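Local coordinates for protein class D beta-lactamase (Fusobacterium nucleatum subsp. polymorphum, PDB 4IED) that probably hydrolyses beta-lactam antibiotics, opening the beta-lactam ring with water to give a substituted beta-amino acid, at residues Ser106-Pro109 and Ala110-Leu114; Glu125-Lys129 and Leu130-Asn134; Phe171-Glu174 and Asn175-Gln178. All coordinates share one frame; numbering follows the deposited sequence. Where two conformers were deposited one is given.

Contact 1 of 3, residues Ser106-Pro109 and Ala110-Leu114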
loop_
_atom_site.group_PDB
_atom_site.type_symbol
_atom_site.label_atom_id
_atom_site.label_comp_id
_atom_site.label_asym_id
_atom_site.label_seq_id
_atom_site.Cartn_x
_atom_site.Cartn_y
_atom_site.Cartn_z
ATOM N N SER A 106 -0.245 8.317 7.611
ATOM C CA SER A 106 0.423 8.607 6.303
ATOM C C SER A 106 1.271 9.872 6.390
ATOM O O SER A 106 1.185 10.827 5.573
ATOM C CB SER A 106 -0.635 8.715 5.201
ATOM O OG SER A 106 -0.016 8.314 3.947
ATOM N N GLN A 107 2.089 9.918 7.429
ATOM C CA GLN A 107 2.888 11.094 7.791
ATOM C C GLN A 107 4.069 11.248 6.810
ATOM O O GLN A 107 5.189 10.787 7.044
ATOM C CB GLN A 107 3.332 11.000 9.261
ATOM C CG GLN A 107 3.961 12.266 9.861
ATOM C CD GLN A 107 4.340 12.055 11.313
ATOM O OE1 GLN A 107 4.760 10.919 11.645
ATOM N NE2 GLN A 107 4.357 13.091 12.118
ATOM N N VAL A 108 3.820 11.863 5.676
ATOM C CA VAL A 108 4.844 11.978 4.641
ATOM C C VAL A 108 6.138 12.498 5.146
ATOM O O VAL A 108 7.153 11.965 4.733
ATOM C CB VAL A 108 4.304 12.787 3.478
ATOM C CG1 VAL A 108 5.311 12.774 2.296
ATOM C CG2 VAL A 108 3.029 12.227 2.897
ATOM N N PRO A 109 6.188 13.593 5.985
ATOM C CA PRO A 109 7.548 14.017 6.336
ATOM C C PRO A 109 8.388 12.999 7.045
ATOM O O PRO A 109 9.659 13.005 6.945
ATOM C CB PRO A 109 7.345 15.238 7.226
ATOM C CG PRO A 109 5.823 15.413 7.343
ATOM C CD PRO A 109 5.115 14.448 6.486
ATOM N N ALA A 110 7.806 12.093 7.815
ATOM C CA ALA A 110 8.530 11.040 8.535
ATOM C C ALA A 110 9.104 10.050 7.506
ATOM O O ALA A 110 10.215 9.632 7.672
ATOM C CB ALA A 110 7.577 10.329 9.479
ATOM N N TYR A 111 8.341 9.713 6.456
ATOM C CA TYR A 111 8.803 8.793 5.473
ATOM C C TYR A 111 9.795 9.439 4.481
ATOM O O TYR A 111 10.698 8.747 3.966
ATOM C CB TYR A 111 7.645 8.081 4.773
ATOM C CG TYR A 111 7.172 6.909 5.598
ATOM C CD1 TYR A 111 6.156 7.085 6.572
ATOM C CD2 TYR A 111 7.743 5.668 5.422
ATOM C CE1 TYR A 111 5.866 6.046 7.416
ATOM C CE2 TYR A 111 7.384 4.623 6.256
ATOM C CZ TYR A 111 6.407 4.826 7.204
ATOM O OH TYR A 111 6.049 3.771 8.052
ATOM N N LYS A 112 9.709 10.746 4.307
ATOM C CA LYS A 112 10.768 11.439 3.508
ATOM C C LYS A 112 12.096 11.355 4.344
ATOM O O LYS A 112 13.160 11.098 3.789
ATOM C CB LYS A 112 10.358 12.840 3.222
ATOM C CG LYS A 112 9.300 12.934 2.201
ATOM C CD LYS A 112 9.000 14.389 1.829
ATOM C CE LYS A 112 8.095 14.510 0.633
ATOM N NZ LYS A 112 7.842 15.877 0.191
ATOM N N LYS A 113 12.049 11.623 5.640
ATOM C CA LYS A 113 13.229 11.459 6.477
ATOM C C LYS A 113 13.794 10.052 6.401
ATOM O O LYS A 113 15.021 9.861 6.246
ATOM C CB LYS A 113 12.852 11.782 7.927
ATOM C CG LYS A 113 13.979 11.635 8.943
ATOM C CD LYS A 113 13.500 12.055 10.312
ATOM C CE LYS A 113 14.575 11.980 11.320
ATOM N NZ LYS A 113 15.800 12.724 10.883
ATOM N N LEU A 114 12.927 9.031 6.484
ATOM C CA LEU A 114 13.377 7.658 6.310
ATOM C C LEU A 114 14.117 7.424 4.988
ATOM O O LEU A 114 15.195 6.846 4.954
ATOM C CB LEU A 114 12.183 6.718 6.449
ATOM C CG LEU A 114 12.512 5.204 6.426
ATOM C CD1 LEU A 114 13.481 4.798 7.422
ATOM C CD2 LEU A 114 11.291 4.390 6.508
#

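Contact 2 of 3, residues Glu125-Lys129 and Leu130-Asn134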
loop_
_atom_site.group_PDB
_atom_site.type_symbol
_atom_site.label_atom_id
_atom_site.label_comp_id
_atom_site.label_asym_id
_atom_site.label_seq_id
_atom_site.Cartn_x
_atom_site.Cartn_y
_atom_site.Cartn_z
ATOM N N GLU A 125 18.830 -0.929 -3.449
ATOM C CA GLU A 125 19.059 -2.336 -3.139
ATOM C C GLU A 125 17.773 -2.928 -2.589
ATOM O O GLU A 125 17.443 -4.085 -2.895
ATOM C CB GLU A 125 20.201 -2.403 -2.125
ATOM C CG GLU A 125 21.570 -2.285 -2.805
ATOM C CD GLU A 125 22.788 -2.064 -1.947
ATOM O OE1 GLU A 125 23.880 -2.216 -2.613
ATOM O OE2 GLU A 125 22.686 -1.686 -0.720
ATOM N N GLY A 126 17.001 -2.182 -1.788
ATOM C CA GLY A 126 15.733 -2.625 -1.281
ATOM C C GLY A 126 14.653 -2.898 -2.308
ATOM O O GLY A 126 13.997 -3.932 -2.334
ATOM N N LEU A 127 14.523 -1.918 -3.220
ATOM C CA LEU A 127 13.581 -2.052 -4.340
ATOM C C LEU A 127 13.968 -3.283 -5.211
ATOM O O LEU A 127 13.137 -4.014 -5.687
ATOM C CB LEU A 127 13.553 -0.822 -5.230
ATOM C CG LEU A 127 13.027 0.492 -4.608
ATOM C CD1 LEU A 127 13.065 1.672 -5.606
ATOM C CD2 LEU A 127 11.640 0.300 -4.077
ATOM N N ASN A 128 15.286 -3.473 -5.373
ATOM C CA ASN A 128 15.769 -4.511 -6.263
ATOM C C ASN A 128 15.556 -5.883 -5.619
ATOM O O ASN A 128 15.158 -6.847 -6.309
ATOM C CB ASN A 128 17.236 -4.308 -6.584
ATOM C CG ASN A 128 17.459 -3.187 -7.594
ATOM O OD1 ASN A 128 16.496 -2.570 -8.034
ATOM N ND2 ASN A 128 18.661 -2.932 -7.956
ATOM N N LYS A 129 15.744 -5.955 -4.284
ATOM C CA LYS A 129 15.508 -7.203 -3.506
ATOM C C LYS A 129 14.025 -7.596 -3.567
ATOM O O LYS A 129 13.687 -8.800 -3.664
ATOM C CB LYS A 129 15.985 -7.036 -2.114
ATOM C CG LYS A 129 17.474 -7.167 -1.977
ATOM C CD LYS A 129 17.866 -6.479 -0.684
ATOM C CE LYS A 129 17.415 -7.281 0.471
ATOM N NZ LYS A 129 18.125 -6.729 1.664
ATOM N N LEU A 130 13.125 -6.599 -3.498
ATOM C CA LEU A 130 11.712 -6.784 -3.675
ATOM C C LEU A 130 11.211 -6.978 -5.077
ATOM O O LEU A 130 10.053 -7.298 -5.302
ATOM C CB LEU A 130 10.942 -5.581 -3.078
ATOM C CG LEU A 130 10.992 -5.402 -1.574
ATOM C CD1 LEU A 130 10.703 -3.991 -1.139
ATOM C CD2 LEU A 130 10.169 -6.439 -0.803
ATOM N N ASN A 131 12.088 -6.681 -6.068
ATOM C CA ASN A 131 11.715 -6.556 -7.440
ATOM C C ASN A 131 10.430 -5.664 -7.589
ATOM O O ASN A 131 9.483 -6.022 -8.278
ATOM C CB ASN A 131 11.450 -7.886 -8.092
ATOM C CG ASN A 131 11.362 -7.773 -9.594
ATOM O OD1 ASN A 131 12.099 -6.983 -10.245
ATOM N ND2 ASN A 131 10.494 -8.571 -10.174
ATOM N N TYR A 132 10.443 -4.512 -6.905
ATOM C CA TYR A 132 9.272 -3.627 -6.709
ATOM C C TYR A 132 8.995 -2.797 -7.953
ATOM O O TYR A 132 9.709 -1.821 -8.269
ATOM C CB TYR A 132 9.498 -2.680 -5.502
ATOM C CG TYR A 132 8.277 -1.870 -5.122
ATOM C CD1 TYR A 132 7.957 -0.730 -5.775
ATOM C CD2 TYR A 132 7.443 -2.256 -4.039
ATOM C CE1 TYR A 132 6.810 -0.036 -5.427
ATOM C CE2 TYR A 132 6.330 -1.546 -3.704
ATOM C CZ TYR A 132 5.986 -0.417 -4.393
ATOM O OH TYR A 132 4.914 0.331 -4.008
ATOM N N GLY A 133 7.916 -3.124 -8.670
ATOM C CA GLY A 133 7.549 -2.351 -9.817
ATOM C C GLY A 133 8.689 -2.145 -10.782
ATOM O O GLY A 133 9.455 -3.067 -11.064
ATOM N N ASN A 134 8.795 -0.961 -11.355
ATOM C CA ASN A 134 9.913 -0.665 -12.236
ATOM C C ASN A 134 11.252 -0.359 -11.571
ATOM O O ASN A 134 12.288 -0.168 -12.234
ATOM C CB ASN A 134 9.538 0.437 -13.259
ATOM C CG ASN A 134 9.310 1.797 -12.616
ATOM O OD1 ASN A 134 9.619 1.999 -11.403
ATOM N ND2 ASN A 134 8.792 2.766 -13.437
#

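Contact 3 of 3, residues Phe171-Glu174 and Asn175-Gln178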
loop_
_atom_site.group_PDB
_atom_site.type_symbol
_atom_site.label_atom_id
_atom_site.label_comp_id
_atom_site.label_asym_id
_atom_site.label_seq_id
_atom_site.Cartn_x
_atom_site.Cartn_y
_atom_site.Cartn_z
ATOM N N PHE A 171 13.541 -10.932 3.677
ATOM C CA PHE A 171 13.736 -9.891 4.739
ATOM C C PHE A 171 13.587 -10.653 6.059
ATOM O O PHE A 171 12.949 -11.728 6.131
ATOM C CB PHE A 171 12.727 -8.790 4.656
ATOM C CG PHE A 171 12.969 -7.869 3.494
ATOM C CD1 PHE A 171 12.587 -8.189 2.179
ATOM C CD2 PHE A 171 13.623 -6.640 3.669
ATOM C CE1 PHE A 171 12.901 -7.351 1.124
ATOM C CE2 PHE A 171 13.902 -5.819 2.613
ATOM C CZ PHE A 171 13.542 -6.198 1.303
ATOM N N LYS A 172 14.131 -10.094 7.113
ATOM C CA LYS A 172 14.045 -10.742 8.413
ATOM C C LYS A 172 12.602 -10.995 8.792
ATOM O O LYS A 172 11.712 -10.134 8.635
ATOM C CB LYS A 172 14.711 -9.963 9.561
ATOM C CG LYS A 172 15.310 -10.889 10.597
ATOM C CD LYS A 172 16.140 -10.128 11.659
ATOM C CE LYS A 172 17.248 -9.327 10.975
ATOM N NZ LYS A 172 18.420 -10.162 10.633
ATOM N N LEU A 173 12.295 -12.149 9.379
ATOM C CA LEU A 173 10.972 -12.436 9.836
ATOM C C LEU A 173 10.393 -11.375 10.799
ATOM O O LEU A 173 9.230 -11.000 10.655
ATOM C CB LEU A 173 10.977 -13.812 10.516
ATOM C CG LEU A 173 10.756 -15.042 9.698
ATOM C CD1 LEU A 173 10.464 -15.011 8.204
ATOM C CD2 LEU A 173 11.213 -16.342 10.441
ATOM N N GLU A 174 11.178 -10.850 11.686
ATOM C CA GLU A 174 10.639 -9.942 12.691
ATOM C C GLU A 174 10.375 -8.607 12.023
ATOM O O GLU A 174 9.582 -7.926 12.520
ATOM C CB GLU A 174 11.469 -9.764 13.990
ATOM C CG GLU A 174 12.512 -10.766 14.196
ATOM C CD GLU A 174 13.732 -10.087 13.629
ATOM O OE1 GLU A 174 14.886 -10.430 14.021
ATOM O OE2 GLU A 174 13.369 -9.137 12.909
ATOM N N ASN A 175 11.030 -8.280 10.918
ATOM C CA ASN A 175 10.737 -7.042 10.244
ATOM C C ASN A 175 9.455 -7.161 9.435
ATOM O O ASN A 175 8.617 -6.237 9.456
ATOM C CB ASN A 175 11.903 -6.663 9.343
ATOM C CG ASN A 175 13.169 -6.335 10.158
ATOM O OD1 ASN A 175 12.992 -5.968 11.289
ATOM N ND2 ASN A 175 14.384 -6.405 9.588
ATOM N N GLN A 176 9.246 -8.312 8.762
ATOM C CA GLN A 176 7.977 -8.537 8.101
ATOM C C GLN A 176 6.840 -8.522 9.100
ATOM O O GLN A 176 5.773 -7.949 8.853
ATOM C CB GLN A 176 7.986 -9.806 7.241
ATOM C CG GLN A 176 9.025 -9.763 6.158
ATOM C CD GLN A 176 9.115 -11.033 5.364
ATOM O OE1 GLN A 176 10.078 -11.896 5.592
ATOM N NE2 GLN A 176 8.194 -11.248 4.496
ATOM N N GLU A 177 7.056 -9.115 10.253
ATOM C CA GLU A 177 5.998 -9.161 11.314
ATOM C C GLU A 177 5.565 -7.721 11.746
ATOM O O GLU A 177 4.411 -7.440 11.966
ATOM C CB GLU A 177 6.461 -9.977 12.544
ATOM C CG GLU A 177 5.321 -10.466 13.422
ATOM C CD GLU A 177 4.379 -11.413 12.570
ATOM O OE1 GLU A 177 4.867 -12.186 11.673
ATOM O OE2 GLU A 177 3.232 -11.473 12.933
ATOM N N GLN A 178 6.556 -6.866 11.931
ATOM C CA GLN A 178 6.337 -5.502 12.302
ATOM C C GLN A 178 5.521 -4.776 11.276
ATOM O O GLN A 178 4.541 -4.062 11.597
ATOM C CB GLN A 178 7.633 -4.788 12.554
ATOM C CG GLN A 178 8.299 -5.096 13.853
ATOM C CD GLN A 178 9.586 -4.398 13.924
ATOM O OE1 GLN A 178 9.696 -3.190 14.116
ATOM N NE2 GLN A 178 10.627 -5.139 13.655
HETATM O O HOH W 1 7.141 -12.840 10.429
#

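Contact 1 of 3, residues Ser106-Pro109 and Ala110-Leu114
The Tyr-111 ring turns an edge to Gln-107: backbone O of Gln-107 lies in the ring plane, 3.9 Å from CD1. Outside the two segments, Ala-102 and Ile-103 of helix 99-105 and Asn-63 of helix 62-69 touch the tyrosine, and its OH is hydrogen-bonded to Thr-64 OG1. The other flat group is the Gln-107 amide. Ala-110 CB approaches it from one side of its plane, nearest to OE1 at 3.6 Å. The extended Gln-107 chain starts with CG opposite the backbone N (chi1 -169°), which carries the amide past the alanine methyl. Both ends of the amide are satisfied: OE1 by Ser-97 OG, NE2 by the carbonyls of Trp-93 and Lys-95.

Ser-106, Gln-107 and Val-108 fit the S-x-V motif of class D beta-lactamases. Ser-106 has positive phi and is the C-prime residue of the Schellman motif that ends helix 99-105. Gln-107 is the N-cap of helix 108-130, so the motif spans the joint between two helices. Ser-106 OG is hydrogen-bonded to Ser-57 OG and Lys-196 NZ.

Gln-107 O receives two weak bonds in this first turn, from Ala-110 N at 3.0 Å and Tyr-111 N at 3.4 Å. The regular pattern then begins. Lys-112 N binds Val-108 O at 2.9 Å, nearly along the C=O axis. Lys-113 N binds Pro-109 O at 3.1 Å, tilted from the carbonyl plane. The side chains of Val-108 and Lys-112 cross obliquely. Lys-112 has chi1 -74°, with CG beside its own backbone N. From there the extended methylenes run past the valine, and CE comes 3.7 Å from Val-108 CG1.

Contact 2 of 3, residues Glu125-Lys129 and Leu130-Asn134
The first torsions of Tyr-132 and Leu-127 bring the two side chains together. In Tyr-132 CG stands opposite the backbone N (chi1 -172°). In Leu-127 CG stands opposite the carbonyl carbon (chi1 -65°), and CD2 comes nearer to the tyrosine than CB does. Leu-127 CD2 then lies 3.9 Å from Tyr-132 CB and 4.1 Å from its CG. The methyl meets the root of the ring at an oblique angle. Further out, the ring packs edge-to-face with Phe-59.

Leu-130 folds over the preceding turn. Its CG is 3.4 Å from Gly-126 O and its CD1 is 3.5 Å from the same oxygen. Gly-126 brings no side chain to this turn. Leu-130 also touches Phe-62 and Ile-66 of helix 62-69.

The backbone forms a Schellman motif at the end of helix 108-130. Asn-131 takes positive phi, and its OD1 accepts from Lys-135 NZ. Tyr-132 N reaches back to Leu-127 O in a straight bond of 3.0 Å (169° at the hydrogen). Inside it, Asn-131 N makes a weak bond of 3.1 Å to Asn-128 O. Leu-130 N keeps the normal helical bond to Gly-126 O, also 3.0 Å. The chain then turns to Asn-134, a ligand of a magnesium site seen in a crystal structure of this protein, though no ion is bound there in this chain.

Leu-127 and Tyr-132 make the apolar contact that commonly accompanies a Schellman motif. Backbone donors satisfy the carbonyls of Gly-126, Leu-127 and, weakly, Asn-128. The helix is thus ended by backbone bonds, while the side chains of Leu-127 and Tyr-132 add a purely apolar contact.

Contact 3 of 3, residues Phe171-Glu174 and Asn175-Gln178
Gln-178 curls back over the carbonyl of Glu-174, one helical turn earlier. Its CB is 3.7 Å from Glu-174 O and its CG is 3.4 Å from it. The first torsion (chi1 -76°) sets CG beside the backbone N, and the extended chain then carries the amide alongside the carbonyl. CD also faces Glu-174 O. At the tip NE2 donates to Glu-174 O at 3.2 Å. The oxygen lies close to the plane of the glutamine amide, but NE2 stands above the plane of the carbonyl. The other end of the amide, OE1, accepts from Val-76 N. These two bonds probably hold the amide in its rotation.

Gln-178 N also binds Glu-174 O, at 3.3 Å and from the opposite face of the carbonyl plane. One oxygen is therefore gripped twice by one residue.

The motif is the first turn of helix 173-182, with Lys-172 at the N-cap position. Lys-172 O accepts from Gln-176 N and, more weakly, from Asn-175 N. Glu-177 N follows with a bond to Leu-173 O. That carbonyl also takes a hydrogen bond of 2.8 Å from a water, which donates a second one to Glu-177 OE1 at 2.7 Å. The water thus ties the bent glutamate to the turn beneath it.

The Glu-174 carboxylate and the Asn-175 amide lie side by side, their planes 68° apart, with OE2 3.6 Å from Asn-175 OD1. Asn-175 ND2 packs 3.6 Å from Lys-172 CB and donates to Glu-69 OE1, which also receives Lys-172 N.

The turn sits against helix 62-69, where Asn-175 and Gln-178 touch Leu-68 and Phe-171 touches Leu-65. Phe-171 also extends to the C-terminal end of helix 108-130.

How the contacts relate
Contacts 1 and 2 lie at the two ends of helix 108-130, with centres 20 Å apart and nearest atoms about 11 Å apart. Contact 3 opens helix 173-182 and touches contact 2, where Phe-171 CE1 packs 3.5 Å from Leu-130 CD2 and Phe-171 CZ lies 4.1 Å from Lys-129 CE. Contacts 1 and 3 do not touch; their nearest atoms are about 9 Å apart. Helix 62-69 packs against all three. Contact 1 is the one beside the active site: Ser-106 OG also has a weak hydrogen bond with the carboxylated lysine at position 60. Contact 2 carries a residue of a magnesium site instead, though no ion is bound there in this chain.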